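Local coordinates for HemO (Neisseria meningitidis, PDB 1J77), which binds heme through its iron and probably acts as a heme oxygenase, opening the porphyrin ring of heme, at residues 43-47 with 84-90; 48-52 with 183-188; 109-113 with 180-184; 121-125 with 139-144. All blocks are in the same frame, centred on the assembly; numbering follows the deposited sequence. Where two conformers were deposited one is given.

From the N terminus, helix 39-60 comes into play first. Contact 1 closes the shorter of its two loops, bringing residues 43-47 against the end of helix 78-87. One turn later, residues 48-52 meet helix 167-192 in contact 2, a closure across 130 residues, so contacts 1 and 2 cross. Contact 3 ties helix 104-119 to the same helix 167-192, and contacts 2 and 3 share F183 and Y184 and both touch the heme. Contact 4 is a local closure of helix 122-129 with the loop after it, nested inside the loops of contacts 2 and 3. Its loop reaches contact 1 through R140-D87 and H141-D84, and contact 2 through H141-Q49.

Contact 1: residues 43-47 with 84-90; sequences IKFLK and DLKDLGE
A Schellman motif at the end of helix 78-87 packs on the flank of helix 39-60, in the all-helical heme oxygenase fold and away from the heme site. Residues 43-47 are regular helix. Residues 84-87 are helical, and L88 is the first to leave helical angles (phi/psi -84/8). G89 is the C-prime residue at 86/16. The motif is closed by E90 N to L85 O at 2.9 Å and G89 N to K86 O at 2.8 Å. E90 then turns extended (-110/149). The closest backbone pair is L46 with L85, CA to CA 6.6 Å. L46, in the mt rotamer, fills the middle: its CB is 3.8 Å from L85 CD2, and its CD1 is 3.8 Å from D84 O and 4.3 Å from L88 CG. I43 lies beside it, with CG1 4.2 Å from L88 CB. D84 OD1 accepts a hydrogen bond from R140 N, and D84 OD2 pairs with H141 ND1, linking this corner to loop 139-144. K47 leaves its helix sideways, and its extended chain (mttt) brings the amine near E90. Their salt bridge is long, K47 NZ to E90 OE1 3.9 Å. One water closes the gap, 2.8 Å from K47 NZ and 2.9 Å from E90 OE1.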
# COMPACT_ATOMS: atom_id res chain seq x y z
N ILE A 43 16.13 2.45 -3.54
CA ILE A 43 16.08 0.98 -3.63
C ILE A 43 15.53 0.42 -2.33
O ILE A 43 14.74 -0.54 -2.34
CB ILE A 43 17.48 0.41 -4.03
CG1 ILE A 43 17.69 0.63 -5.53
CG2 ILE A 43 17.56 -1.02 -3.66
CD1 ILE A 43 19.13 0.44 -6.02
N LYS A 44 15.89 1.01 -1.21
CA LYS A 44 15.32 0.59 0.07
C LYS A 44 13.81 0.75 0.07
O LYS A 44 13.07 -0.13 0.57
CB LYS A 44 15.93 1.41 1.19
CG LYS A 44 17.45 1.69 1.00
CD LYS A 44 18.02 2.42 2.23
CE LYS A 44 19.51 2.51 2.22
NZ LYS A 44 19.98 2.57 3.62
N PHE A 45 13.35 1.82 -0.51
CA PHE A 45 11.94 2.09 -0.63
C PHE A 45 11.29 1.05 -1.52
O PHE A 45 10.22 0.55 -1.22
CB PHE A 45 11.71 3.49 -1.17
CG PHE A 45 10.29 3.83 -1.34
CD1 PHE A 45 9.51 3.96 -0.23
CD2 PHE A 45 9.73 4.00 -2.60
CE1 PHE A 45 8.17 4.21 -0.35
CE2 PHE A 45 8.38 4.29 -2.72
CZ PHE A 45 7.63 4.43 -1.59
N LEU A 46 11.90 0.77 -2.66
CA LEU A 46 11.34 -0.23 -3.55
C LEU A 46 11.28 -1.60 -2.87
O LEU A 46 10.33 -2.38 -3.13
CB LEU A 46 12.19 -0.31 -4.83
CG LEU A 46 12.05 0.81 -5.87
CD1 LEU A 46 12.90 0.49 -7.09
CD2 LEU A 46 10.69 1.14 -6.30
N LYS A 47 12.28 -1.95 -2.08
CA LYS A 47 12.29 -3.24 -1.34
C LYS A 47 11.09 -3.31 -0.38
O LYS A 47 10.34 -4.31 -0.36
CB LYS A 47 13.65 -3.52 -0.66
CG LYS A 47 14.72 -3.83 -1.65
CD LYS A 47 16.03 -3.85 -0.99
CE LYS A 47 17.14 -4.13 -2.02
NZ LYS A 47 18.46 -4.27 -1.33
N ASP A 84 10.27 -2.23 -11.44
CA ASP A 84 11.01 -1.04 -11.04
C ASP A 84 12.34 -1.43 -10.44
O ASP A 84 13.35 -0.75 -10.66
CB ASP A 84 10.19 -0.25 -10.00
CG ASP A 84 9.05 0.52 -10.62
OD1 ASP A 84 9.13 0.87 -11.83
OD2 ASP A 84 8.00 0.81 -9.98
N LEU A 85 12.36 -2.50 -9.63
CA LEU A 85 13.59 -3.02 -9.05
C LEU A 85 14.55 -3.41 -10.16
O LEU A 85 15.72 -3.04 -10.13
CB LEU A 85 13.34 -4.21 -8.08
CG LEU A 85 12.92 -3.91 -6.62
CD1 LEU A 85 12.35 -5.15 -5.96
CD2 LEU A 85 14.10 -3.39 -5.81
N LYS A 86 14.04 -4.15 -11.14
CA LYS A 86 14.85 -4.56 -12.32
C LYS A 86 15.51 -3.36 -13.00
O LYS A 86 16.72 -3.39 -13.30
CB LYS A 86 14.00 -5.36 -13.31
CG LYS A 86 14.81 -5.97 -14.46
CD LYS A 86 13.94 -6.90 -15.32
CE LYS A 86 14.75 -7.61 -16.42
NZ LYS A 86 13.87 -8.39 -17.35
N ASP A 87 14.70 -2.35 -13.26
CA ASP A 87 15.16 -1.11 -13.87
C ASP A 87 16.34 -0.57 -13.08
O ASP A 87 17.31 -0.05 -13.67
CB ASP A 87 14.07 -0.05 -13.89
CG ASP A 87 12.89 -0.42 -14.73
OD1 ASP A 87 13.01 -1.32 -15.63
OD2 ASP A 87 11.79 0.15 -14.57
N LEU A 88 16.26 -0.65 -11.76
CA LEU A 88 17.32 -0.10 -10.91
C LEU A 88 18.49 -1.08 -10.71
O LEU A 88 19.38 -0.84 -9.91
CB LEU A 88 16.75 0.39 -9.57
CG LEU A 88 16.18 1.83 -9.52
CD1 LEU A 88 17.29 2.82 -9.58
CD2 LEU A 88 15.19 2.13 -10.61
N GLY A 89 18.48 -2.19 -11.44
CA GLY A 89 19.61 -3.10 -11.40
C GLY A 89 19.55 -4.11 -10.29
O GLY A 89 20.56 -4.75 -9.96
N GLU A 90 18.36 -4.26 -9.70
CA GLU A 90 18.15 -5.17 -8.59
C GLU A 90 17.32 -6.38 -8.98
O GLU A 90 16.40 -6.25 -9.77
CB GLU A 90 17.34 -4.47 -7.49
CG GLU A 90 18.04 -3.34 -6.77
CD GLU A 90 19.11 -3.84 -5.87
OE1 GLU A 90 18.87 -4.83 -5.14
OE2 GLU A 90 20.22 -3.22 -5.90
O HOH W 1 20.33 -5.79 -2.80

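Contact 2: residues 48-52 with 183-188. With HEM (protoporphyrin IX containing Fe), chain B.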
# COMPACT_ATOMS: atom_id res chain seq x y z
N LEU A 48 10.86 -2.25 0.37
CA LEU A 48 9.74 -2.14 1.27
C LEU A 48 8.41 -2.29 0.49
O LEU A 48 7.55 -3.09 0.90
CB LEU A 48 9.82 -0.81 2.03
CG LEU A 48 8.50 -0.19 2.49
CD1 LEU A 48 7.94 -1.06 3.58
CD2 LEU A 48 8.77 1.27 2.95
N GLN A 49 8.27 -1.56 -0.61
CA GLN A 49 7.09 -1.64 -1.44
C GLN A 49 6.91 -3.07 -1.96
O GLN A 49 5.78 -3.57 -2.03
CB GLN A 49 7.17 -0.64 -2.62
CG GLN A 49 7.18 0.84 -2.25
CD GLN A 49 5.80 1.35 -1.96
OE1 GLN A 49 5.18 2.03 -2.80
NE2 GLN A 49 5.30 1.05 -0.76
N SER A 50 8.00 -3.73 -2.33
CA SER A 50 7.92 -5.14 -2.83
C SER A 50 7.31 -6.09 -1.83
O SER A 50 6.44 -6.93 -2.18
CB SER A 50 9.32 -5.69 -3.22
OG SER A 50 9.17 -7.03 -3.70
N VAL A 51 7.72 -5.98 -0.59
CA VAL A 51 7.25 -6.86 0.46
C VAL A 51 5.78 -6.61 0.72
O VAL A 51 4.97 -7.56 0.85
CB VAL A 51 8.06 -6.69 1.78
CG1 VAL A 51 7.49 -7.52 2.92
CG2 VAL A 51 9.48 -7.05 1.53
N PHE A 52 5.42 -5.36 0.86
CA PHE A 52 4.01 -5.05 1.10
C PHE A 52 3.11 -5.57 -0.03
O PHE A 52 2.04 -6.16 0.20
CB PHE A 52 3.78 -3.56 1.33
CG PHE A 52 2.33 -3.24 1.61
CD1 PHE A 52 1.77 -3.52 2.85
CD2 PHE A 52 1.55 -2.69 0.65
CE1 PHE A 52 0.43 -3.25 3.10
CE2 PHE A 52 0.21 -2.42 0.93
CZ PHE A 52 -0.30 -2.70 2.12
N PHE A 183 2.04 -3.49 9.75
CA PHE A 183 3.00 -4.32 9.04
C PHE A 183 3.88 -3.48 8.09
O PHE A 183 5.09 -3.67 8.05
CB PHE A 183 2.30 -5.45 8.29
CG PHE A 183 3.22 -6.32 7.45
CD1 PHE A 183 4.17 -7.12 8.06
CD2 PHE A 183 3.22 -6.25 6.07
CE1 PHE A 183 4.99 -7.88 7.34
CE2 PHE A 183 4.08 -7.05 5.33
CZ PHE A 183 4.96 -7.84 5.99
N TYR A 184 3.29 -2.55 7.36
CA TYR A 184 4.07 -1.65 6.53
C TYR A 184 5.19 -0.99 7.31
O TYR A 184 6.33 -0.97 6.83
CB TYR A 184 3.21 -0.61 5.85
CG TYR A 184 3.90 0.14 4.71
CD1 TYR A 184 3.88 -0.30 3.41
CD2 TYR A 184 4.61 1.29 4.95
CE1 TYR A 184 4.53 0.37 2.39
CE2 TYR A 184 5.24 1.97 3.93
CZ TYR A 184 5.18 1.55 2.67
OH TYR A 184 5.84 2.21 1.67
N LYS A 185 4.89 -0.50 8.50
CA LYS A 185 5.94 0.14 9.28
C LYS A 185 6.95 -0.86 9.83
O LYS A 185 8.12 -0.52 9.94
CB LYS A 185 5.34 0.95 10.42
CG LYS A 185 4.49 2.13 9.95
CD LYS A 185 4.13 3.18 11.04
CE LYS A 185 3.09 2.68 11.97
NZ LYS A 185 2.81 3.67 13.08
N VAL A 186 6.54 -2.06 10.22
CA VAL A 186 7.51 -3.09 10.65
C VAL A 186 8.52 -3.32 9.51
O VAL A 186 9.76 -3.31 9.75
CB VAL A 186 6.82 -4.44 11.00
CG1 VAL A 186 7.85 -5.58 11.07
CG2 VAL A 186 6.00 -4.30 12.26
N VAL A 187 8.05 -3.50 8.29
CA VAL A 187 8.91 -3.72 7.15
C VAL A 187 9.84 -2.51 6.89
O VAL A 187 11.04 -2.68 6.61
CB VAL A 187 8.12 -4.11 5.89
CG1 VAL A 187 9.03 -4.26 4.72
CG2 VAL A 187 7.33 -5.39 6.16
N LEU A 188 9.28 -1.30 6.94
CA LEU A 188 10.02 -0.08 6.72
C LEU A 188 11.17 -0.02 7.71
O LEU A 188 12.31 0.23 7.33
CB LEU A 188 9.05 1.11 6.84
CG LEU A 188 9.63 2.50 6.60
CD1 LEU A 188 8.50 3.49 6.40
CD2 LEU A 188 10.59 3.03 7.67
CHA HEM B . -4.88 8.20 0.80
CHB HEM B . -0.66 10.57 0.93
CHC HEM B . 1.65 6.37 1.87
CHD HEM B . -2.65 4.10 2.21
C1A HEM B . -3.93 9.18 0.66
C2A HEM B . -4.15 10.55 0.15
C3A HEM B . -2.98 11.17 0.20
C4A HEM B . -1.97 10.27 0.74
CMA HEM B . -2.72 12.64 -0.22
CAA HEM B . -5.46 11.19 -0.41
CBA HEM B . -5.45 11.06 -1.93
CGA HEM B . -6.75 11.52 -2.55
O1A HEM B . -7.78 11.58 -1.81
O2A HEM B . -6.74 11.83 -3.78
C1B HEM B . 0.35 9.65 1.19
C2B HEM B . 1.75 9.95 1.24
C3B HEM B . 2.41 8.79 1.53
C4B HEM B . 1.41 7.73 1.60
CMB HEM B . 2.29 11.38 0.99
CAB HEM B . 3.92 8.56 1.64
CBB HEM B . 4.73 9.49 2.14
C1C HEM B . 0.69 5.40 1.98
C2C HEM B . 0.94 3.97 2.16
C3C HEM B . -0.25 3.37 2.32
C4C HEM B . -1.30 4.34 2.13
CMC HEM B . 2.34 3.36 2.30
CAC HEM B . -0.55 1.90 2.57
CBC HEM B . 0.41 1.11 3.05
C1D HEM B . -3.60 5.02 1.87
C2D HEM B . -5.01 4.70 1.86
C3D HEM B . -5.71 5.96 1.45
C4D HEM B . -4.65 6.91 1.23
CMD HEM B . -5.62 3.35 2.23
CAD HEM B . -7.20 6.19 1.22
CBD HEM B . -7.83 7.05 2.28
CGD HEM B . -9.30 7.06 1.93
O1D HEM B . -10.01 6.13 2.40
O2D HEM B . -9.77 8.02 1.26
NA HEM B . -2.60 9.06 0.98
NB HEM B . 0.17 8.30 1.45
NC HEM B . -0.67 5.56 1.95
ND HEM B . -3.39 6.35 1.49
FE HEM B . -1.65 7.35 1.57
O HOH W 2 -1.47 6.84 -0.31
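F183 opens 183-188. Its ring turns back to the other helix, with CZ 4.0 Å from V51 CG1, and its edge lies by F52, CD2 to F52 CD1 at 4.5 Å. Y184 comes next and is central. Its edge points at the face of F52 in a T-shaped pair, with centroids 5.5 Å apart and planes at 77°. L48 CD1 sits over one face of the tyrosine ring in a CH-pi contact, 3.9 Å from the centroid. The heme methyl CMC lies over the opposite face, 3.4 Å from Y184 CZ. So the ring is sandwiched between a leucine and the cofactor, and F52 and Y184 both line the heme pocket. Y184 OH is 2.7 Å from Q49 NE2, but the angle is poor for a hydrogen bond. At the other end of the amide, Q49 OE1 is hydrogen-bonded to H141 NE2. V187 points into the interface. Its CG1 is 3.6 Å from L48 CD1 and its CG2 3.9 Å from V51 CG1. L188 ends 183-188, its CB 3.9 Å from L48 CD2. The two helix segments run in roughly opposite directions, at 141° with axes 9.6 Å apart, and L48-L188 and F52-Y184 are the close backbone pairs. Helix 11-32 packs on Y184 and L188, helix 78-87 on Q49 and S50, and helix 104-119 on F52.

Contact 3: residues 109-113 with 180-184. With HEM (protoporphyrin IX containing Fe), chain B.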
# COMPACT_ATOMS: atom_id res chain seq x y z
N GLY A 109 -9.68 -5.48 4.80
CA GLY A 109 -8.88 -4.36 5.32
C GLY A 109 -7.51 -4.18 4.69
O GLY A 109 -7.11 -3.05 4.41
N TRP A 110 -6.78 -5.27 4.46
CA TRP A 110 -5.51 -5.22 3.74
C TRP A 110 -5.71 -4.74 2.34
O TRP A 110 -4.90 -3.97 1.79
CB TRP A 110 -4.76 -6.57 3.73
CG TRP A 110 -4.20 -6.95 5.03
CD1 TRP A 110 -4.86 -7.29 6.17
CD2 TRP A 110 -2.81 -7.06 5.34
NE1 TRP A 110 -3.96 -7.54 7.17
CE2 TRP A 110 -2.69 -7.45 6.67
CE3 TRP A 110 -1.65 -6.88 4.59
CZ2 TRP A 110 -1.44 -7.65 7.30
CZ3 TRP A 110 -0.42 -7.08 5.22
CH2 TRP A 110 -0.34 -7.44 6.56
N LEU A 111 -6.77 -5.22 1.69
CA LEU A 111 -7.06 -4.75 0.38
C LEU A 111 -7.35 -3.23 0.29
O LEU A 111 -6.88 -2.57 -0.63
CB LEU A 111 -8.23 -5.58 -0.22
CG LEU A 111 -8.62 -5.20 -1.63
CD1 LEU A 111 -7.56 -5.33 -2.62
CD2 LEU A 111 -9.87 -5.99 -2.06
N TYR A 112 -8.16 -2.73 1.21
CA TYR A 112 -8.41 -1.29 1.35
C TYR A 112 -7.07 -0.52 1.48
O TYR A 112 -6.81 0.43 0.72
CB TYR A 112 -9.31 -1.04 2.57
CG TYR A 112 -9.29 0.41 3.02
CD1 TYR A 112 -10.02 1.39 2.33
CD2 TYR A 112 -8.53 0.78 4.10
CE1 TYR A 112 -9.96 2.72 2.72
CE2 TYR A 112 -8.43 2.13 4.49
CZ TYR A 112 -9.16 3.09 3.80
OH TYR A 112 -9.07 4.44 4.22
N CYS A 113 -6.19 -0.99 2.34
CA CYS A 113 -4.89 -0.32 2.60
C CYS A 113 -4.07 -0.30 1.33
O CYS A 113 -3.59 0.74 0.91
CB CYS A 113 -4.20 -1.08 3.68
SG CYS A 113 -2.69 -0.39 4.22
N ALA A 180 -2.49 -3.99 8.53
CA ALA A 180 -1.76 -3.77 7.24
C ALA A 180 -0.84 -2.56 7.37
O ALA A 180 0.34 -2.64 7.03
CB ALA A 180 -2.68 -3.59 6.15
N PHE A 181 -1.37 -1.48 7.94
CA PHE A 181 -0.53 -0.30 8.17
C PHE A 181 0.57 -0.61 9.14
O PHE A 181 1.70 -0.15 8.95
CB PHE A 181 -1.33 0.90 8.69
CG PHE A 181 -2.12 1.67 7.63
CD1 PHE A 181 -3.53 1.77 7.72
CD2 PHE A 181 -1.50 2.33 6.57
CE1 PHE A 181 -4.24 2.50 6.81
CE2 PHE A 181 -2.24 3.07 5.68
CZ PHE A 181 -3.63 3.13 5.78
N ALA A 182 0.28 -1.36 10.21
CA ALA A 182 1.33 -1.67 11.17
C ALA A 182 2.42 -2.51 10.56
O ALA A 182 3.58 -2.29 10.82
CB ALA A 182 0.76 -2.36 12.35
N PHE A 183 2.04 -3.49 9.75
CA PHE A 183 3.00 -4.32 9.04
C PHE A 183 3.88 -3.48 8.09
O PHE A 183 5.09 -3.67 8.05
CB PHE A 183 2.30 -5.45 8.29
CG PHE A 183 3.22 -6.32 7.45
CD1 PHE A 183 4.17 -7.12 8.06
CD2 PHE A 183 3.22 -6.25 6.07
CE1 PHE A 183 4.99 -7.88 7.34
CE2 PHE A 183 4.08 -7.05 5.33
CZ PHE A 183 4.96 -7.84 5.99
N TYR A 184 3.29 -2.55 7.36
CA TYR A 184 4.07 -1.65 6.53
C TYR A 184 5.19 -0.99 7.31
O TYR A 184 6.33 -0.97 6.83
CB TYR A 184 3.21 -0.61 5.85
CG TYR A 184 3.90 0.14 4.71
CD1 TYR A 184 3.88 -0.30 3.41
CD2 TYR A 184 4.61 1.29 4.95
CE1 TYR A 184 4.53 0.37 2.39
CE2 TYR A 184 5.24 1.97 3.93
CZ TYR A 184 5.18 1.55 2.67
OH TYR A 184 5.84 2.21 1.67
CHA HEM B . -4.88 8.20 0.80
CHB HEM B . -0.66 10.57 0.93
CHC HEM B . 1.65 6.37 1.87
CHD HEM B . -2.65 4.10 2.21
C1A HEM B . -3.93 9.18 0.66
C2A HEM B . -4.15 10.55 0.15
C3A HEM B . -2.98 11.17 0.20
C4A HEM B . -1.97 10.27 0.74
CMA HEM B . -2.72 12.64 -0.22
CAA HEM B . -5.46 11.19 -0.41
CBA HEM B . -5.45 11.06 -1.93
CGA HEM B . -6.75 11.52 -2.55
O1A HEM B . -7.78 11.58 -1.81
O2A HEM B . -6.74 11.83 -3.78
C1B HEM B . 0.35 9.65 1.19
C2B HEM B . 1.75 9.95 1.24
C3B HEM B . 2.41 8.79 1.53
C4B HEM B . 1.41 7.73 1.60
CMB HEM B . 2.29 11.38 0.99
CAB HEM B . 3.92 8.56 1.64
CBB HEM B . 4.73 9.49 2.14
C1C HEM B . 0.69 5.40 1.98
C2C HEM B . 0.94 3.97 2.16
C3C HEM B . -0.25 3.37 2.32
C4C HEM B . -1.30 4.34 2.13
CMC HEM B . 2.34 3.36 2.30
CAC HEM B . -0.55 1.90 2.57
CBC HEM B . 0.41 1.11 3.05
C1D HEM B . -3.60 5.02 1.87
C2D HEM B . -5.01 4.70 1.86
C3D HEM B . -5.71 5.96 1.45
C4D HEM B . -4.65 6.91 1.23
CMD HEM B . -5.62 3.35 2.23
CAD HEM B . -7.20 6.19 1.22
CBD HEM B . -7.83 7.05 2.28
CGD HEM B . -9.30 7.06 1.93
O1D HEM B . -10.01 6.13 2.40
O2D HEM B . -9.77 8.02 1.26
NA HEM B . -2.60 9.06 0.98
NB HEM B . 0.17 8.30 1.45
NC HEM B . -0.67 5.56 1.95
ND HEM B . -3.39 6.35 1.49
FE HEM B . -1.65 7.35 1.57
O HOH W 2 -1.47 6.84 -0.31
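This is a buried helix-helix contact in the core of the heme oxygenase fold, forming part of the wall of the heme pocket. Helix 104-119 meets helix 167-192 with the segment axes at 59° and 10.2 Å apart. The backbones come closest at W110 and A180, CA to CA 5.3 Å. The small A180 allows this: it lies against the W110 indole, with its CA 3.7 Å from the centroid of the six-membered ring, 6° off the normal, and its CB 3.6 Å from W110 CD2. F183 extends the patch, its CB 3.7 Å from W110 CH2. One turn on from W110, C113 SG touches A180 CB at 3.7 Å. It also sits over the face of F181 in a sulfur-aromatic contact, 3.8 Å from the ring centroid.

From here the contact merges with the cofactor site. C113 SG is 3.5 Å from heme CAC, and F181 CE2 is 3.6 Å from heme CHD. Y112 barely meets the other segment, but its OH donates a 2.7 Å hydrogen bond to heme O1D, a propionate oxygen. The two helices thus join each other and grip one edge of the heme together. Helix 11-32, which carries the axial ligand H23, packs on Y112 and F181. Helix 39-60 packs on W110 and Y184, and the loop residues L99 and P100 touch F183.

Contact 4: residues 121-125 with 139-144; sequences AAFLF and ARHLAP
The start of helix 122-129 packs against the loop that follows it, through two interlocking side chains, F125 and L142. F123 and L124 are heme-pocket residues, so this turn of helix joins the pocket wall to the loop before helix 149-162. Residues 122-125 are helical, and F125 N is hydrogen-bonded to A121 O at 2.9 Å. The facing loop folds into a tight turn, with L142 N to A139 O at 3.1 Å and A143 N to R140 O at 3.3 Å. It then runs extended through A143 (-65/151) and P144 (-69/149). The closest backbone pair is F125 with L142, CA to CA 5.4 Å. F125 (chi1 -168°, t) is the main bump. Its ring lies in a hollow made by A139, L142, A143 and P144. A143 CA sits over one face of the F125 ring, 3.9 Å from its centroid, a CH-pi contact. F125 CE1 is 3.5 Å from A139 O, and F125 CD1 is 3.7 Å from L142 CB. In return L142 (mt) fills the groove between A121 and L124. Its CD2 is 4.0 Å from A121 CB and its CD1 4.1 Å from L124 CB. R140 pairs with D87, and H141 hydrogen-bonds D84 and Q49. No hydrogen bond crosses between the segments, so the fit rests on apolar shape, while the loop's polar side chains bind other helices.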
# COMPACT_ATOMS: atom_id res chain seq x y z
N ALA A 121 -0.66 7.86 -4.15
CA ALA A 121 0.71 7.79 -4.63
C ALA A 121 1.16 8.93 -5.55
O ALA A 121 2.27 8.92 -6.01
CB ALA A 121 0.92 6.46 -5.36
N ALA A 122 0.30 9.89 -5.82
CA ALA A 122 0.71 11.02 -6.66
C ALA A 122 1.92 11.81 -6.10
O ALA A 122 2.82 12.23 -6.85
CB ALA A 122 -0.44 11.95 -6.84
N PHE A 123 1.93 12.05 -4.80
CA PHE A 123 3.03 12.83 -4.22
C PHE A 123 4.30 12.06 -4.41
O PHE A 123 5.33 12.60 -4.81
CB PHE A 123 2.75 13.10 -2.74
CG PHE A 123 3.84 13.81 -2.04
CD1 PHE A 123 3.85 15.20 -1.98
CD2 PHE A 123 4.84 13.10 -1.40
CE1 PHE A 123 4.87 15.88 -1.32
CE2 PHE A 123 5.86 13.77 -0.75
CZ PHE A 123 5.86 15.16 -0.71
N LEU A 124 4.29 10.77 -4.12
CA LEU A 124 5.47 9.97 -4.28
C LEU A 124 5.91 9.92 -5.74
O LEU A 124 7.11 9.90 -6.02
CB LEU A 124 5.25 8.55 -3.76
CG LEU A 124 5.06 8.38 -2.25
CD1 LEU A 124 4.60 6.99 -2.05
CD2 LEU A 124 6.34 8.66 -1.46
N PHE A 125 4.93 9.80 -6.64
CA PHE A 125 5.24 9.77 -8.08
C PHE A 125 5.91 11.08 -8.47
O PHE A 125 6.90 11.11 -9.23
CB PHE A 125 3.97 9.56 -8.91
CG PHE A 125 4.20 9.22 -10.35
CD1 PHE A 125 5.05 8.20 -10.72
CD2 PHE A 125 3.51 9.91 -11.34
CE1 PHE A 125 5.24 7.89 -12.05
CE2 PHE A 125 3.69 9.58 -12.69
CZ PHE A 125 4.55 8.58 -13.02
N ALA A 139 9.58 4.00 -11.63
CA ALA A 139 8.37 4.43 -10.88
C ALA A 139 7.05 3.93 -11.50
O ALA A 139 5.99 4.55 -11.40
CB ALA A 139 8.37 5.96 -10.68
N ARG A 140 7.14 2.80 -12.19
CA ARG A 140 5.97 2.15 -12.80
C ARG A 140 4.86 1.90 -11.77
O ARG A 140 3.66 2.13 -12.05
CB ARG A 140 6.46 0.83 -13.42
CG ARG A 140 7.72 0.92 -14.40
CD ARG A 140 8.40 -0.43 -14.63
NE ARG A 140 9.52 -0.43 -15.56
CZ ARG A 140 9.43 -0.58 -16.89
NH1 ARG A 140 8.27 -0.72 -17.49
NH2 ARG A 140 10.51 -0.61 -17.64
N HIS A 141 5.25 1.43 -10.58
CA HIS A 141 4.27 1.10 -9.53
C HIS A 141 3.54 2.28 -8.92
O HIS A 141 2.45 2.12 -8.33
CB HIS A 141 4.90 0.23 -8.44
CG HIS A 141 5.62 1.00 -7.38
ND1 HIS A 141 6.94 1.37 -7.49
CD2 HIS A 141 5.21 1.41 -6.16
CE1 HIS A 141 7.31 1.99 -6.37
NE2 HIS A 141 6.27 2.04 -5.56
N LEU A 142 4.07 3.48 -9.17
CA LEU A 142 3.50 4.72 -8.65
C LEU A 142 2.71 5.50 -9.66
O LEU A 142 2.01 6.45 -9.32
CB LEU A 142 4.63 5.63 -8.12
CG LEU A 142 5.45 5.15 -6.91
CD1 LEU A 142 6.69 6.05 -6.61
CD2 LEU A 142 4.61 5.03 -5.68
N ALA A 143 2.77 5.08 -10.92
CA ALA A 143 2.03 5.76 -11.96
C ALA A 143 0.52 5.64 -11.73
O ALA A 143 0.02 4.66 -11.12
CB ALA A 143 2.42 5.21 -13.28
N PRO A 144 -0.21 6.63 -12.20
CA PRO A 144 -1.65 6.71 -11.98
C PRO A 144 -2.41 5.64 -12.75
O PRO A 144 -1.94 5.25 -13.81
CB PRO A 144 -2.03 8.07 -12.58
CG PRO A 144 -0.87 8.61 -13.18
CD PRO A 144 0.32 7.73 -13.03